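Long-range contacts in natterin-like protein (Lethenteron camtschaticum, PDB 6IUL), which is probably a pore-forming cytotoxic protein of lamprey immunity, combining a jacalin-like lectin domain with an aerolysin-type pore-forming region: residues A[35-40]-A[61-66]; A[169-174]-A[188-193]; A[271-276]-A[297-302]. One frame throughout, in Å; residues are numbered along the deposited sequence.

In the fold
Following the chain from the N terminus, interaction 1 closes a loop of 20 intervening residues. It joins strand 30-37 to the edge strand 65-68 within the jacalin-like lectin domain. Interaction 2 closes one of 13, in the region related to epsilon toxin and MTX2. There strands 166-178 and 184-200 face each other across side chains. Interaction 3 closes one of 20, within the hairpin of strands 260-285 and 290-313. The three are in series; none nests within or crosses another. Interactions 1 and 2 are about 70 Å apart between centres, on opposite sides of the chain's centre. Interactions 2 and 3 share a sheet: strand 260-285 pairs with 166-178, and 290-313 with 184-200.

Interaction 1 of 3, residues A[35-40]-A[61-66]; sequences VSVGGW and DSSAKE
Val35 and Lys65 form an antiparallel hydrogen-bonded pair, with Val35 N to Lys65 O at 2.9 Å and Lys65 N to Val35 O at 3.0 Å. The pair adds edge strand 65-68 to a four-stranded Greek key sheet of the jacalin-like lectin domain, as in the beta-prism fold. Beyond it the backbone of 61-64 makes a type I turn, and serine hydroxyls carry the contact on. Asp61 N donates to Ser36 OG at 3.0 Å, nearly straight at 163°. Val37 N donates to Ser63 OG at 3.2 Å. That hydroxyl in turn donates to the syn lone pair of Asp61 OD1, 2.7 Å away. Ser63 OG lies between its own backbone N and carbonyl carbon (chi1 84°), where it meets both Val37 N and Asp61 OD1. Ser63 N reaches the same OD1 from above the carboxylate plane, closing an Asx turn. Asp61 OD2 has a salt bridge to Arg43, and a water links it to Val37 O. A second water joins Val35 O and Ser63 O. Val35 packs on Phe102 and Ala104 of strand 101-105. Ala64 CA makes a CA-H...O contact with Val35 O at 3.2 Å, and Ala64 CB lies 3.6 Å from Ser36 OG.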
# COMPACT_ATOMS: atom_id res chain seq x y z
N VAL A 35 14.93 -35.81 -2.02
CA VAL A 35 15.68 -36.67 -2.90
C VAL A 35 16.37 -37.79 -2.13
O VAL A 35 17.02 -37.57 -1.09
CB VAL A 35 16.76 -35.89 -3.69
CG1 VAL A 35 17.52 -36.79 -4.65
CG2 VAL A 35 16.13 -34.76 -4.50
N SER A 36 16.20 -39.00 -2.64
CA SER A 36 16.88 -40.16 -2.15
C SER A 36 17.97 -40.55 -3.15
O SER A 36 17.75 -40.52 -4.37
CB SER A 36 15.92 -41.36 -1.94
OG SER A 36 15.05 -41.12 -0.84
N VAL A 37 19.15 -40.88 -2.62
CA VAL A 37 20.30 -41.25 -3.44
C VAL A 37 20.79 -42.66 -3.08
O VAL A 37 20.74 -43.07 -1.95
CB VAL A 37 21.43 -40.24 -3.29
CG1 VAL A 37 20.97 -38.87 -3.72
CG2 VAL A 37 21.97 -40.18 -1.86
N GLY A 38 21.18 -43.42 -4.07
CA GLY A 38 21.86 -44.67 -3.82
C GLY A 38 23.34 -44.58 -4.22
O GLY A 38 23.88 -43.49 -4.46
N GLY A 39 23.99 -45.74 -4.33
CA GLY A 39 25.36 -45.78 -4.69
C GLY A 39 25.70 -45.24 -6.05
O GLY A 39 26.67 -44.52 -6.20
N TRP A 40 24.89 -45.56 -7.03
CA TRP A 40 25.21 -45.23 -8.42
C TRP A 40 24.02 -44.53 -9.10
O TRP A 40 23.84 -44.57 -10.33
CB TRP A 40 25.66 -46.50 -9.21
CG TRP A 40 24.72 -47.70 -9.06
CD1 TRP A 40 24.64 -48.56 -7.96
CD2 TRP A 40 23.78 -48.20 -10.02
NE1 TRP A 40 23.68 -49.52 -8.20
CE2 TRP A 40 23.16 -49.35 -9.46
CE3 TRP A 40 23.41 -47.79 -11.31
CZ2 TRP A 40 22.15 -50.07 -10.12
CZ3 TRP A 40 22.41 -48.51 -11.99
CH2 TRP A 40 21.79 -49.65 -11.39
N ASP A 61 13.92 -43.59 0.49
CA ASP A 61 14.40 -44.34 1.64
C ASP A 61 14.90 -43.38 2.74
O ASP A 61 14.70 -42.19 2.65
CB ASP A 61 15.44 -45.37 1.22
CG ASP A 61 16.72 -44.75 0.60
OD1 ASP A 61 16.94 -43.51 0.75
OD2 ASP A 61 17.49 -45.52 -0.03
N SER A 62 15.55 -43.92 3.77
CA SER A 62 16.04 -43.17 4.90
C SER A 62 17.18 -42.20 4.53
O SER A 62 17.48 -41.29 5.28
CB SER A 62 16.48 -44.13 6.01
OG SER A 62 17.68 -44.82 5.60
N SER A 63 17.78 -42.33 3.35
CA SER A 63 18.76 -41.34 2.92
C SER A 63 18.18 -40.02 2.46
O SER A 63 18.92 -39.18 1.98
CB SER A 63 19.60 -41.89 1.76
OG SER A 63 18.97 -41.74 0.47
N ALA A 64 16.87 -39.81 2.56
CA ALA A 64 16.24 -38.67 1.86
C ALA A 64 16.63 -37.32 2.49
O ALA A 64 16.60 -37.19 3.70
CB ALA A 64 14.73 -38.82 1.86
N LYS A 65 16.97 -36.33 1.65
CA LYS A 65 17.23 -34.96 2.09
C LYS A 65 16.30 -34.05 1.36
O LYS A 65 16.01 -34.24 0.15
CB LYS A 65 18.68 -34.55 1.81
CG LYS A 65 19.74 -35.27 2.65
CD LYS A 65 19.27 -35.51 4.10
CE LYS A 65 20.33 -36.20 4.95
NZ LYS A 65 20.83 -35.19 5.91
N GLU A 66 15.83 -33.02 2.05
CA GLU A 66 14.82 -32.16 1.50
C GLU A 66 15.22 -30.70 1.51
O GLU A 66 16.14 -30.32 2.21
CB GLU A 66 13.49 -32.36 2.23
CG GLU A 66 13.52 -32.17 3.72
CD GLU A 66 12.12 -32.35 4.35
OE1 GLU A 66 11.47 -33.37 4.06
OE2 GLU A 66 11.70 -31.48 5.15
O HOH W 1 19.61 -38.00 -0.26
O HOH W 2 20.17 -45.24 -0.81

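Interaction 2 of 3, residues A[169-174]-A[188-193]; sequences EEIKEM and FESSKK
Lys172 NZ donates to Glu189 O at 2.9 Å, nearly in line with the C=O bond (C=O...N angle 167°). This is the one direct hydrogen bond between 169-174 and 188-193. The lysine chain is extended throughout, with CG anti to the backbone N (chi1 177°), and it spans the gap to the other strand. On the way its CD passes 4.1 Å from Phe188 CZ, obliquely to the ring. The ammonium is 5.3 Å from the centre of the Phe188 ring, so a cation-pi attraction is at most weak. Met174 CB meets the edge of the same ring, 4.0 Å from Phe188 CE1. In the middle, Ile171 CG2 rests 3.5 Å from Ser190 OG. Ile171 CG1 lies 3.8 Å from Lys192 CD, where the two side chains cross obliquely. At the far end Glu169 and Lys192 cross at about a right angle and make a long salt bridge, OE1 to NZ 3.8 Å.

The ammonium of Lys172 has further partners on the second subunit: a salt bridge to Asp118 and a hydrogen bond to Gly120 O. The contact therefore also borders the dimer interface. Met307 of strand 290-313 packs on both Ile171 and Lys192.

A classic beta bulge puts two consecutive residues, Ile171 and Lys172, opposite Ala266 of strand 260-285, and both point toward 188-193. The two strands run roughly antiparallel, at 150°, with axes 7.3 Å apart at closest. Side chains, not backbone pairing, join them in this elongated beta-rich region of an aerolysin-type protein.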
# COMPACT_ATOMS: atom_id res chain seq x y z
N GLU A 169 -23.47 7.78 7.68
CA GLU A 169 -22.78 8.36 8.79
C GLU A 169 -22.96 9.89 8.66
O GLU A 169 -22.81 10.44 7.56
CB GLU A 169 -21.26 8.12 8.75
CG GLU A 169 -20.74 6.86 8.15
CD GLU A 169 -19.22 6.84 8.08
OE1 GLU A 169 -18.57 7.85 8.40
OE2 GLU A 169 -18.67 5.78 7.75
N GLU A 170 -23.17 10.55 9.77
CA GLU A 170 -23.26 11.99 9.81
C GLU A 170 -21.85 12.57 9.84
O GLU A 170 -20.94 12.05 10.46
CB GLU A 170 -24.03 12.44 11.02
CG GLU A 170 -25.53 12.17 11.01
CD GLU A 170 -26.25 12.84 12.22
OE1 GLU A 170 -27.50 12.87 12.21
OE2 GLU A 170 -25.57 13.35 13.19
N ILE A 171 -21.65 13.64 9.13
CA ILE A 171 -20.34 14.26 9.08
C ILE A 171 -20.38 15.62 9.77
O ILE A 171 -19.44 16.01 10.48
CB ILE A 171 -19.92 14.46 7.62
CG1 ILE A 171 -19.76 13.11 6.95
CG2 ILE A 171 -18.61 15.29 7.54
CD1 ILE A 171 -19.68 13.21 5.45
N LYS A 172 -21.44 16.38 9.55
CA LYS A 172 -21.44 17.77 10.07
C LYS A 172 -22.84 18.28 10.26
O LYS A 172 -23.75 17.98 9.43
CB LYS A 172 -20.67 18.69 9.12
CG LYS A 172 -20.68 20.17 9.54
CD LYS A 172 -19.81 21.04 8.63
CE LYS A 172 -19.81 22.50 9.08
NZ LYS A 172 -18.96 23.36 8.25
N GLU A 173 -23.02 19.09 11.29
CA GLU A 173 -24.34 19.73 11.50
C GLU A 173 -24.16 21.19 11.78
O GLU A 173 -23.35 21.59 12.66
CB GLU A 173 -25.11 19.08 12.66
CG GLU A 173 -26.48 19.71 12.92
CD GLU A 173 -27.35 18.88 13.91
OE1 GLU A 173 -27.09 17.68 14.10
OE2 GLU A 173 -28.32 19.41 14.48
N MET A 174 -24.95 21.99 11.09
CA MET A 174 -24.89 23.43 11.28
C MET A 174 -26.32 23.98 11.25
O MET A 174 -27.21 23.47 10.56
CB MET A 174 -24.01 24.03 10.17
CG MET A 174 -23.72 25.51 10.26
SD MET A 174 -23.38 26.09 11.93
CE MET A 174 -23.47 27.87 11.65
N PHE A 188 -23.09 26.62 2.89
CA PHE A 188 -22.65 25.47 3.66
C PHE A 188 -21.47 24.79 2.95
O PHE A 188 -21.50 24.57 1.73
CB PHE A 188 -23.79 24.48 3.76
CG PHE A 188 -23.48 23.26 4.58
CD1 PHE A 188 -23.67 23.26 5.95
CD2 PHE A 188 -23.04 22.10 3.98
CE1 PHE A 188 -23.40 22.12 6.70
CE2 PHE A 188 -22.77 20.96 4.71
CZ PHE A 188 -22.94 20.97 6.06
N GLU A 189 -20.46 24.43 3.74
CA GLU A 189 -19.33 23.65 3.29
C GLU A 189 -19.05 22.50 4.25
O GLU A 189 -19.19 22.67 5.45
CB GLU A 189 -18.11 24.53 3.26
CG GLU A 189 -18.04 25.50 2.13
CD GLU A 189 -16.80 26.40 2.19
OE1 GLU A 189 -16.01 26.31 3.15
OE2 GLU A 189 -16.66 27.25 1.30
N SER A 190 -18.62 21.35 3.73
CA SER A 190 -18.21 20.24 4.56
C SER A 190 -17.21 19.36 3.87
O SER A 190 -17.20 19.29 2.64
CB SER A 190 -19.42 19.41 4.98
OG SER A 190 -19.02 18.37 5.85
N SER A 191 -16.37 18.68 4.64
CA SER A 191 -15.39 17.73 4.06
C SER A 191 -15.13 16.56 5.01
O SER A 191 -15.31 16.69 6.24
CB SER A 191 -14.07 18.44 3.74
OG SER A 191 -13.45 18.98 4.92
N LYS A 192 -14.69 15.45 4.43
CA LYS A 192 -14.36 14.22 5.16
C LYS A 192 -13.32 13.37 4.46
O LYS A 192 -13.47 13.01 3.27
CB LYS A 192 -15.60 13.34 5.33
CG LYS A 192 -15.31 12.12 6.21
CD LYS A 192 -16.50 11.25 6.42
CE LYS A 192 -16.14 9.94 7.10
NZ LYS A 192 -15.49 10.11 8.40
N LYS A 193 -12.28 13.05 5.20
CA LYS A 193 -11.30 12.07 4.77
C LYS A 193 -11.93 10.68 4.70
O LYS A 193 -12.58 10.25 5.67
CB LYS A 193 -10.15 12.01 5.79
CG LYS A 193 -9.19 10.88 5.49
CD LYS A 193 -8.07 10.77 6.50
CE LYS A 193 -7.08 9.68 6.11
NZ LYS A 193 -5.93 9.68 7.04

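Interaction 3 of 3, residues A[271-276]-A[297-302]; sequences ADIDLP and GIYKGL
This contact is regular antiparallel pairing within the long beta hairpin of strands 260-285 and 290-313, in the aerolysin-type region. The segment axes lie 4.5 Å apart, at 166°. Ile273 with Gly301 and Leu275 with Tyr299 are the hydrogen-bonded pairs. The Ile273 N to Gly301 O bond is 2.9 Å and practically straight, though the donor sits above the carbonyl plane. The Tyr299 N to Leu275 O bond is 2.8 Å. Non-hydrogen-bonded pairs lie between and beside them. One is Asp274 with Lys300, which project side by side in the same direction on the more exposed face. The last lysine torsion (chi4 -74°) bends Lys300 NZ to Asp274 OD2, 2.8 Å away, in a salt bridge from above the carboxylate plane. On the same face Leu302 CD1 lies 3.7 Å from Asp272 OD1, while OD2 of that aspartate pairs with Arg270. The other face is buried and carries Ile273, Leu275 and Tyr299, with Pro219 of strand 212-223 touching Ile273 and Tyr299. The tyrosine hydroxyl is hydrogen-bonded to Ser198. Ile273 CG2 reaches the edge of the tyrosine ring, 4.1 Å from CD2. The neighbouring ring atom, Tyr299 CE2, lies 3.8 Å from Gly301 CA in the same strand.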
# COMPACT_ATOMS: atom_id res chain seq x y z
N ALA A 271 -20.11 1.43 2.28
CA ALA A 271 -20.49 0.05 1.97
C ALA A 271 -19.31 -0.89 1.93
O ALA A 271 -18.34 -0.63 1.23
CB ALA A 271 -21.24 0.00 0.64
N ASP A 272 -19.42 -1.97 2.72
CA ASP A 272 -18.51 -3.12 2.67
C ASP A 272 -18.94 -4.04 1.57
O ASP A 272 -20.10 -4.40 1.50
CB ASP A 272 -18.50 -3.88 4.00
CG ASP A 272 -17.73 -3.12 5.09
OD1 ASP A 272 -16.52 -2.91 4.95
OD2 ASP A 272 -18.33 -2.72 6.10
N ILE A 273 -18.00 -4.40 0.70
CA ILE A 273 -18.29 -5.26 -0.42
C ILE A 273 -17.60 -6.62 -0.26
O ILE A 273 -16.40 -6.70 0.01
CB ILE A 273 -17.86 -4.62 -1.75
CG1 ILE A 273 -18.47 -3.23 -1.88
CG2 ILE A 273 -18.23 -5.52 -2.92
CD1 ILE A 273 -18.22 -2.52 -3.20
N ASP A 274 -18.37 -7.70 -0.42
CA ASP A 274 -17.86 -9.05 -0.23
C ASP A 274 -18.51 -9.92 -1.32
O ASP A 274 -19.71 -10.17 -1.26
CB ASP A 274 -18.18 -9.55 1.18
CG ASP A 274 -17.52 -10.90 1.51
OD1 ASP A 274 -17.60 -11.85 0.70
OD2 ASP A 274 -16.95 -11.03 2.61
N LEU A 275 -17.73 -10.32 -2.32
CA LEU A 275 -18.28 -10.89 -3.56
C LEU A 275 -17.33 -11.92 -4.18
O LEU A 275 -16.16 -11.70 -4.22
CB LEU A 275 -18.48 -9.79 -4.60
CG LEU A 275 -19.58 -8.73 -4.43
CD1 LEU A 275 -19.50 -7.77 -5.58
CD2 LEU A 275 -20.99 -9.38 -4.39
N PRO A 276 -17.84 -13.06 -4.66
CA PRO A 276 -16.97 -13.98 -5.41
C PRO A 276 -16.55 -13.40 -6.76
O PRO A 276 -17.29 -12.60 -7.35
CB PRO A 276 -17.86 -15.24 -5.61
CG PRO A 276 -19.27 -14.73 -5.47
CD PRO A 276 -19.19 -13.62 -4.45
N GLY A 297 -11.93 -16.64 -6.76
CA GLY A 297 -11.62 -16.15 -5.39
C GLY A 297 -12.68 -15.20 -4.85
O GLY A 297 -13.83 -15.22 -5.32
N ILE A 298 -12.33 -14.41 -3.86
CA ILE A 298 -13.25 -13.44 -3.31
C ILE A 298 -12.66 -12.01 -3.31
O ILE A 298 -11.48 -11.80 -3.03
CB ILE A 298 -13.75 -13.84 -1.90
CG1 ILE A 298 -12.65 -13.72 -0.87
CG2 ILE A 298 -14.34 -15.28 -1.87
CD1 ILE A 298 -13.11 -14.06 0.54
N TYR A 299 -13.50 -11.04 -3.62
CA TYR A 299 -13.20 -9.63 -3.58
C TYR A 299 -13.79 -9.02 -2.35
O TYR A 299 -14.99 -9.19 -2.07
CB TYR A 299 -13.69 -8.90 -4.84
CG TYR A 299 -13.49 -7.41 -4.80
CD1 TYR A 299 -12.28 -6.84 -5.18
CD2 TYR A 299 -14.49 -6.56 -4.32
CE1 TYR A 299 -12.08 -5.48 -5.12
CE2 TYR A 299 -14.30 -5.18 -4.27
CZ TYR A 299 -13.10 -4.64 -4.67
OH TYR A 299 -12.87 -3.29 -4.61
N LYS A 300 -12.93 -8.34 -1.60
CA LYS A 300 -13.31 -7.59 -0.43
C LYS A 300 -12.98 -6.12 -0.72
O LYS A 300 -11.86 -5.77 -1.11
CB LYS A 300 -12.53 -8.05 0.80
CG LYS A 300 -13.05 -9.33 1.42
CD LYS A 300 -12.50 -9.56 2.82
CE LYS A 300 -13.10 -10.81 3.45
NZ LYS A 300 -14.52 -10.59 3.89
N GLY A 301 -13.97 -5.26 -0.54
CA GLY A 301 -13.78 -3.86 -0.77
C GLY A 301 -14.45 -3.00 0.29
O GLY A 301 -15.31 -3.44 1.01
N LEU A 302 -14.04 -1.74 0.32
CA LEU A 302 -14.70 -0.70 1.06
C LEU A 302 -14.87 0.48 0.12
O LEU A 302 -13.90 0.92 -0.52
CB LEU A 302 -13.88 -0.30 2.28
CG LEU A 302 -14.48 0.85 3.13
CD1 LEU A 302 -15.85 0.45 3.66
CD2 LEU A 302 -13.59 1.18 4.33